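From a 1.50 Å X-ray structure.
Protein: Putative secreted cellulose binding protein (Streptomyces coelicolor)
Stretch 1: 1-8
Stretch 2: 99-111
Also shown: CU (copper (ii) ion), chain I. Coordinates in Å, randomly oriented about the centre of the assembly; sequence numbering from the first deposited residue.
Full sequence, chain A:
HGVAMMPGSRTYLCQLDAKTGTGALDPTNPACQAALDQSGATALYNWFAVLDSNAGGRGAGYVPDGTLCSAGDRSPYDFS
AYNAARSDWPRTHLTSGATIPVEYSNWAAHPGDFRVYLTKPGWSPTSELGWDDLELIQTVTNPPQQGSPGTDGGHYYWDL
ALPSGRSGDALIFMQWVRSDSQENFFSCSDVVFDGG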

ATOM      1  N   HIS A   1       5.421  11.574   2.150  1.00 11.28           N
ATOM      2  CA  HIS A   1       4.041  11.270   1.684  1.00 11.07           C
ATOM      3  C   HIS A   1       4.108  10.421   0.448  1.00 10.33           C
ATOM      4  O   HIS A   1       4.702  10.828  -0.581  1.00 10.60           O
ATOM      5  N   GLY A   2       3.497   9.245   0.559  1.00  9.31           N
ATOM      6  CA  GLY A   2       3.388   8.305  -0.536  1.00  8.69           C
ATOM      7  C   GLY A   2       2.982   6.927  -0.050  1.00  7.71           C
ATOM      8  O   GLY A   2       3.259   6.550   1.096  1.00  7.24           O
ATOM      9  N   VAL A   3       2.318   6.211  -0.951  1.00  7.33           N
ATOM     10  CA  VAL A   3       2.079   4.789  -0.861  1.00  6.70           C
ATOM     11  C   VAL A   3       2.420   4.177  -2.237  1.00  6.72           C
ATOM     12  O   VAL A   3       2.718   4.910  -3.199  1.00  7.03           O
ATOM     13  N   ALA A   4       2.392   2.847  -2.320  1.00  6.37           N
ATOM     14  CA  ALA A   4       2.757   2.155  -3.508  1.00  6.68           C
ATOM     15  C   ALA A   4       1.815   2.531  -4.663  1.00  7.11           C
ATOM     16  O   ALA A   4       0.591   2.629  -4.477  1.00  6.94           O
ATOM     17  N   MET A   5       2.410   2.764  -5.842  1.00  7.99           N
ATOM     18  CA  MET A   5       1.634   3.001  -7.056  1.00  8.73           C
ATOM     19  C   MET A   5       1.591   1.809  -8.022  1.00  9.25           C
ATOM     20  O   MET A   5       0.639   1.657  -8.791  1.00  9.37           O
ATOM     21  N   MET A   6       2.615   0.956  -7.983  1.00  9.88           N
ATOM     22  CA  MET A   6       2.711  -0.215  -8.854  1.00 11.04           C
ATOM     23  C   MET A   6       3.522  -1.272  -8.101  1.00 10.18           C
ATOM     24  O   MET A   6       4.697  -1.017  -7.822  1.00 10.12           O
ATOM     25  N   PRO A   7       2.887  -2.398  -7.645  1.00  9.46           N
ATOM     26  CA  PRO A   7       1.428  -2.674  -7.573  1.00  8.91           C
ATOM     27  C   PRO A   7       0.765  -1.723  -6.588  1.00  8.06           C
ATOM     28  O   PRO A   7       1.222  -1.569  -5.445  1.00  7.56           O
ATOM     29  N   GLY A   8      -0.298  -1.086  -7.054  1.00  7.81           N
ATOM     30  CA  GLY A   8      -0.859   0.053  -6.374  1.00  7.49           C
ATOM     31  C   GLY A   8      -1.502  -0.329  -5.080  1.00  6.87           C
ATOM     32  O   GLY A   8      -2.075  -1.402  -4.955  1.00  6.66           O
ATOM     33  N   THR A  99      10.293 -10.803 -12.264  1.00 11.16           N
ATOM     34  CA  THR A  99      10.839  -9.583 -11.690  1.00 11.02           C
ATOM     35  C   THR A  99      10.044  -8.414 -12.240  1.00 10.94           C
ATOM     36  O   THR A  99       9.898  -8.301 -13.459  1.00 11.55           O
ATOM     37  N   ILE A 100       9.535  -7.553 -11.358  1.00 10.29           N
ATOM     38  CA  ILE A 100       8.590  -6.491 -11.748  1.00 10.38           C
ATOM     39  C   ILE A 100       9.129  -5.129 -11.362  1.00 10.30           C
ATOM     40  O   ILE A 100       9.881  -5.001 -10.402  1.00  9.94           O
ATOM     41  N   PRO A 101       8.763  -4.090 -12.120  1.00 10.73           N
ATOM     42  CA  PRO A 101       9.171  -2.737 -11.731  1.00 10.88           C
ATOM     43  C   PRO A 101       8.202  -2.172 -10.697  1.00 10.25           C
ATOM     44  O   PRO A 101       7.027  -1.978 -11.008  1.00 11.05           O
ATOM     45  N   VAL A 102       8.703  -1.834  -9.524  1.00  9.71           N
ATOM     46  CA  VAL A 102       7.880  -1.290  -8.429  1.00  9.24           C
ATOM     47  C   VAL A 102       7.969   0.237  -8.463  1.00  9.55           C
ATOM     48  O   VAL A 102       9.026   0.769  -8.782  1.00  9.94           O
ATOM     49  N   GLU A 103       6.835   0.910  -8.206  1.00  9.34           N
ATOM     50  CA  GLU A 103       6.740   2.375  -8.170  1.00  9.78           C
ATOM     51  C   GLU A 103       6.091   2.775  -6.876  1.00  9.03           C
ATOM     52  O   GLU A 103       5.107   2.149  -6.491  1.00  8.74           O
ATOM     53  N   TYR A 104       6.698   3.716  -6.156  1.00  8.61           N
ATOM     54  CA  TYR A 104       6.147   4.202  -4.903  1.00  7.89           C
ATOM     55  C   TYR A 104       6.093   5.718  -4.956  1.00  8.07           C
ATOM     56  O   TYR A 104       7.068   6.349  -5.371  1.00  8.20           O
ATOM     57  N   SER A 105       4.939   6.306  -4.629  1.00  7.87           N
ATOM     58  CA  SER A 105       4.759   7.745  -4.763  1.00  8.46           C
ATOM     59  C   SER A 105       5.810   8.543  -4.018  1.00  8.73           C
ATOM     60  O   SER A 105       6.119   8.239  -2.900  1.00  8.41           O
ATOM     61  N   ASN A 106       6.326   9.598  -4.661  1.00  9.60           N
ATOM     62  CA  ASN A 106       7.173  10.577  -3.961  1.00 10.18           C
ATOM     63  C   ASN A 106       6.433  11.902  -3.780  1.00 10.95           C
ATOM     64  O   ASN A 106       6.990  12.969  -4.035  1.00 11.74           O
ATOM     65  N   TRP A 107       5.166  11.834  -3.359  1.00 11.03           N
ATOM     66  CA  TRP A 107       4.380  13.061  -3.230  1.00 12.04           C
ATOM     67  C   TRP A 107       5.106  14.087  -2.346  1.00 12.37           C
ATOM     68  O   TRP A 107       5.123  15.273  -2.667  1.00 13.00           O
ATOM     69  N   ALA A 108       5.679  13.637  -1.228  1.00 11.90           N
ATOM     70  CA  ALA A 108       6.779  14.373  -0.588  1.00 12.36           C
ATOM     71  C   ALA A 108       7.885  13.381  -0.349  1.00 12.05           C
ATOM     72  O   ALA A 108       7.636  12.287   0.104  1.00 11.17           O
ATOM     73  N   ALA A 109       9.103  13.750  -0.714  1.00 12.33           N
ATOM     74  CA  ALA A 109      10.220  12.823  -0.698  1.00 12.30           C
ATOM     75  C   ALA A 109      10.943  12.869   0.648  1.00 12.29           C
ATOM     76  O   ALA A 109      11.030  13.916   1.298  1.00 13.05           O
ATOM     77  N   HIS A 110      11.532  11.736   1.003  1.00 11.94           N
ATOM     78  CA  HIS A 110      12.245  11.586   2.256  1.00 11.82           C
ATOM     79  C   HIS A 110      13.311  10.505   2.100  1.00 11.43           C
ATOM     80  O   HIS A 110      13.090   9.522   1.394  1.00 11.24           O
ATOM     81  N   PRO A 111      14.437  10.642   2.824  1.00 11.30           N
ATOM     82  CA  PRO A 111      15.399   9.550   2.886  1.00 11.19           C
ATOM     83  C   PRO A 111      14.913   8.376   3.789  1.00 10.45           C
ATOM     84  O   PRO A 111      14.158   8.581   4.726  1.00 10.38           O
TER

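The N-terminal stretch pairs with strand 99-105 as a short, bulged antiparallel ladder, and beyond the ladder a copper ion joins the two stretches through His 1 and His 110. Backbone bonds set the frame: Ser 105 N donates to Val 3 O (3.0 Å), while Glu 103 O accepts from both Met 5 N (2.8 Å) and Met 6 N (3.1 Å), the mark of the bulge. At the bulge, the CA-to-CB bond of Met 5 points toward the partner strand; with rotamers m, t, p its flexible thioether lies along Ser 105, SD 3.5 Å from Ser 105 CA and 3.7 Å from Ser 105 CB.

Tyr 104 (chi1 t) and Ala 4 share one face of the sheet. One face of the tyrosine ring is covered by Val 3 CA and Ala 4 N, and the small Ala 4 CB sits 4.2 Å from Tyr 104 CD2. The phenol reaches on to make a weak hydrogen bond from Tyr 104 OH to Gly 2 O (2.8 Å). Glycine suits its position because a CB there would clash with Ser 105 O. On the other face, Met 6 and Glu 103, both m at chi1, pack by their aliphatic bases, CB to CB 3.8 Å. At the end of the ladder, Pro 7, after a cis peptide, rests its CD 4.1 Å from Ile 100 CD1.

At the other end, His 1 (chi1 m) chelates copper through its own N and ND1, both 2.2 Å from CU. His 110 (chi1 m) points toward the first stretch and adds NE2 at 2.4 Å from CU; water 1 places its O 1.8 Å from CU. Hydrogen bonds from Ala 108 N to His 1 O (3.0 Å) and from His 1 N to Ala 108 O (3.1 Å) hold the terminus beside the metal, while His 1 CB meets the edge of the Trp 107 ring.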

ATOM      1  CB  HIS A   1       3.233  12.543   1.444  1.00 12.31           C
ATOM      2  CG  HIS A   1       2.705  13.152   2.703  1.00 13.01           C
ATOM      3  ND1 HIS A   1       3.509  13.403   3.792  1.00 13.62           N
ATOM      4  CD2 HIS A   1       1.463  13.563   3.051  1.00 13.86           C
ATOM      5  CE1 HIS A   1       2.791  13.957   4.753  1.00 13.93           C
ATOM      6  NE2 HIS A   1       1.550  14.073   4.329  1.00 14.33           N
ATOM      7  CB  VAL A   3       0.617   4.477  -0.493  1.00  6.63           C
ATOM      8  CG1 VAL A   3       0.318   4.895   0.951  1.00  6.58           C
ATOM      9  CG2 VAL A   3      -0.350   5.091  -1.503  1.00  6.95           C
ATOM     10  CB  ALA A   4       2.726   0.658  -3.287  1.00  6.29           C
ATOM     11  CB  MET A   5       2.178   4.236  -7.792  1.00  9.48           C
ATOM     12  CG  MET A   5       2.105   5.521  -6.969  1.00  9.74           C
ATOM     13  SD  MET A   5       3.069   6.858  -7.707  1.00 10.88           S
ATOM     14  CE  MET A   5       2.033   7.075  -9.135  1.00 11.76           C
ATOM     15  CB  MET A   6       3.471   0.133 -10.145  1.00 13.23           C
ATOM     16  CG  MET A   6       2.663   0.891 -11.187  1.00 15.53           C
ATOM     17  SD  MET A   6       3.268   0.725 -12.895  1.00 21.32           S
ATOM     18  CE  MET A   6       3.097  -1.031 -13.132  1.00 19.33           C
ATOM     19  CB  PRO A   7       1.362  -4.110  -7.032  1.00  8.94           C
ATOM     20  CG  PRO A   7       2.604  -4.259  -6.246  1.00  9.12           C
ATOM     21  CD  PRO A   7       3.656  -3.487  -7.016  1.00  9.37           C
ATOM     22  CB  THR A  99      12.334  -9.444 -12.045  1.00 11.85           C
ATOM     23  OG1 THR A  99      13.046 -10.559 -11.468  1.00 12.37           O
ATOM     24  CG2 THR A  99      12.904  -8.126 -11.484  1.00 11.63           C
ATOM     25  CB  ILE A 100       7.178  -6.707 -11.127  1.00  9.93           C
ATOM     26  CG1 ILE A 100       7.200  -6.654  -9.587  1.00  9.28           C
ATOM     27  CG2 ILE A 100       6.562  -8.019 -11.623  1.00 10.26           C
ATOM     28  CD1 ILE A 100       5.851  -6.350  -8.965  1.00  8.85           C
ATOM     29  CB  PRO A 101       9.066  -1.946 -13.033  1.00 11.56           C
ATOM     30  CG  PRO A 101       8.054  -2.677 -13.855  1.00 11.65           C
ATOM     31  CD  PRO A 101       8.125  -4.128 -13.448  1.00 11.28           C
ATOM     32  CB  VAL A 102       8.352  -1.826  -7.055  1.00  8.85           C
ATOM     33  CG1 VAL A 102       7.648  -1.108  -5.891  1.00  8.40           C
ATOM     34  CG2 VAL A 102       8.155  -3.339  -6.965  1.00  8.82           C
ATOM     35  CB  GLU A 103       5.908   2.897  -9.357  1.00 10.87           C
ATOM     36  CG  GLU A 103       6.610   2.585 -10.664  1.00 12.07           C
ATOM     37  CD  GLU A 103       6.138   3.367 -11.893  1.00 13.51           C
ATOM     38  OE1 GLU A 103       5.338   4.309 -11.804  1.00 14.43           O
ATOM     39  OE2 GLU A 103       6.583   3.026 -12.990  1.00 15.34           O
ATOM     40  CB  TYR A 104       6.999   3.720  -3.733  1.00  7.59           C
ATOM     41  CG  TYR A 104       6.363   3.834  -2.363  1.00  7.08           C
ATOM     42  CD1 TYR A 104       6.230   5.078  -1.750  1.00  7.28           C
ATOM     43  CD2 TYR A 104       5.950   2.713  -1.655  1.00  6.73           C
ATOM     44  CE1 TYR A 104       5.658   5.206  -0.505  1.00  7.05           C
ATOM     45  CE2 TYR A 104       5.413   2.827  -0.400  1.00  6.50           C
ATOM     46  CZ  TYR A 104       5.252   4.080   0.168  1.00  6.65           C
ATOM     47  OH  TYR A 104       4.703   4.203   1.419  1.00  6.67           O
ATOM     48  CB  SER A 105       3.376   8.156  -4.245  1.00  8.20           C
ATOM     49  OG  SER A 105       3.239   9.564  -4.178  1.00  8.85           O
ATOM     50  CB  ASN A 106       8.506  10.806  -4.687  1.00 10.77           C
ATOM     51  CG  ASN A 106       8.333  11.412  -6.053  1.00 11.48           C
ATOM     52  OD1 ASN A 106       7.211  11.572  -6.525  1.00 11.60           O
ATOM     53  ND2 ASN A 106       9.439  11.722  -6.711  1.00 12.17           N
ATOM     54  CB  TRP A 107       2.950  12.769  -2.725  1.00 11.98           C
ATOM     55  CG  TRP A 107       2.036  13.966  -2.870  1.00 13.19           C
ATOM     56  CD1 TRP A 107       1.540  14.748  -1.859  1.00 13.58           C
ATOM     57  CD2 TRP A 107       1.557  14.551  -4.094  1.00 14.46           C
ATOM     58  NE1 TRP A 107       0.757  15.755  -2.380  1.00 14.48           N
ATOM     59  CE2 TRP A 107       0.775  15.675  -3.747  1.00 15.02           C
ATOM     60  CE3 TRP A 107       1.721  14.239  -5.458  1.00 15.12           C
ATOM     61  CZ2 TRP A 107       0.149  16.489  -4.712  1.00 16.35           C
ATOM     62  CZ3 TRP A 107       1.114  15.056  -6.411  1.00 16.18           C
ATOM     63  CH2 TRP A 107       0.326  16.161  -6.031  1.00 16.62           C
ATOM     64  CB  ALA A 108       6.353  15.068   0.700  1.00 12.53           C
ATOM     65  CB  ALA A 109      11.197  13.172  -1.807  1.00 12.98           C
ATOM     66  CB  HIS A 110      11.298  11.139   3.381  1.00 11.36           C
ATOM     67  CG  HIS A 110      10.100  12.015   3.577  1.00 11.88           C
ATOM     68  ND1 HIS A 110      10.180  13.291   4.098  1.00 12.70           N
ATOM     69  CD2 HIS A 110       8.789  11.791   3.333  1.00 11.84           C
ATOM     70  CE1 HIS A 110       8.972  13.814   4.169  1.00 12.71           C
ATOM     71  NE2 HIS A 110       8.114  12.939   3.679  1.00 12.71           N
ATOM     72  CB  PRO A 111      16.623  10.221   3.499  1.00 11.84           C
ATOM     73  CG  PRO A 111      16.046  11.250   4.415  1.00 11.86           C
ATOM     74  CD  PRO A 111      14.807  11.757   3.712  1.00 11.79           C
TER
HETATM   75 CU    CU I 301       5.744  13.173   3.681  0.50 25.71          CU
HETATM   76  O   HOH W   1       5.923  13.671   5.388  0.50  7.45           O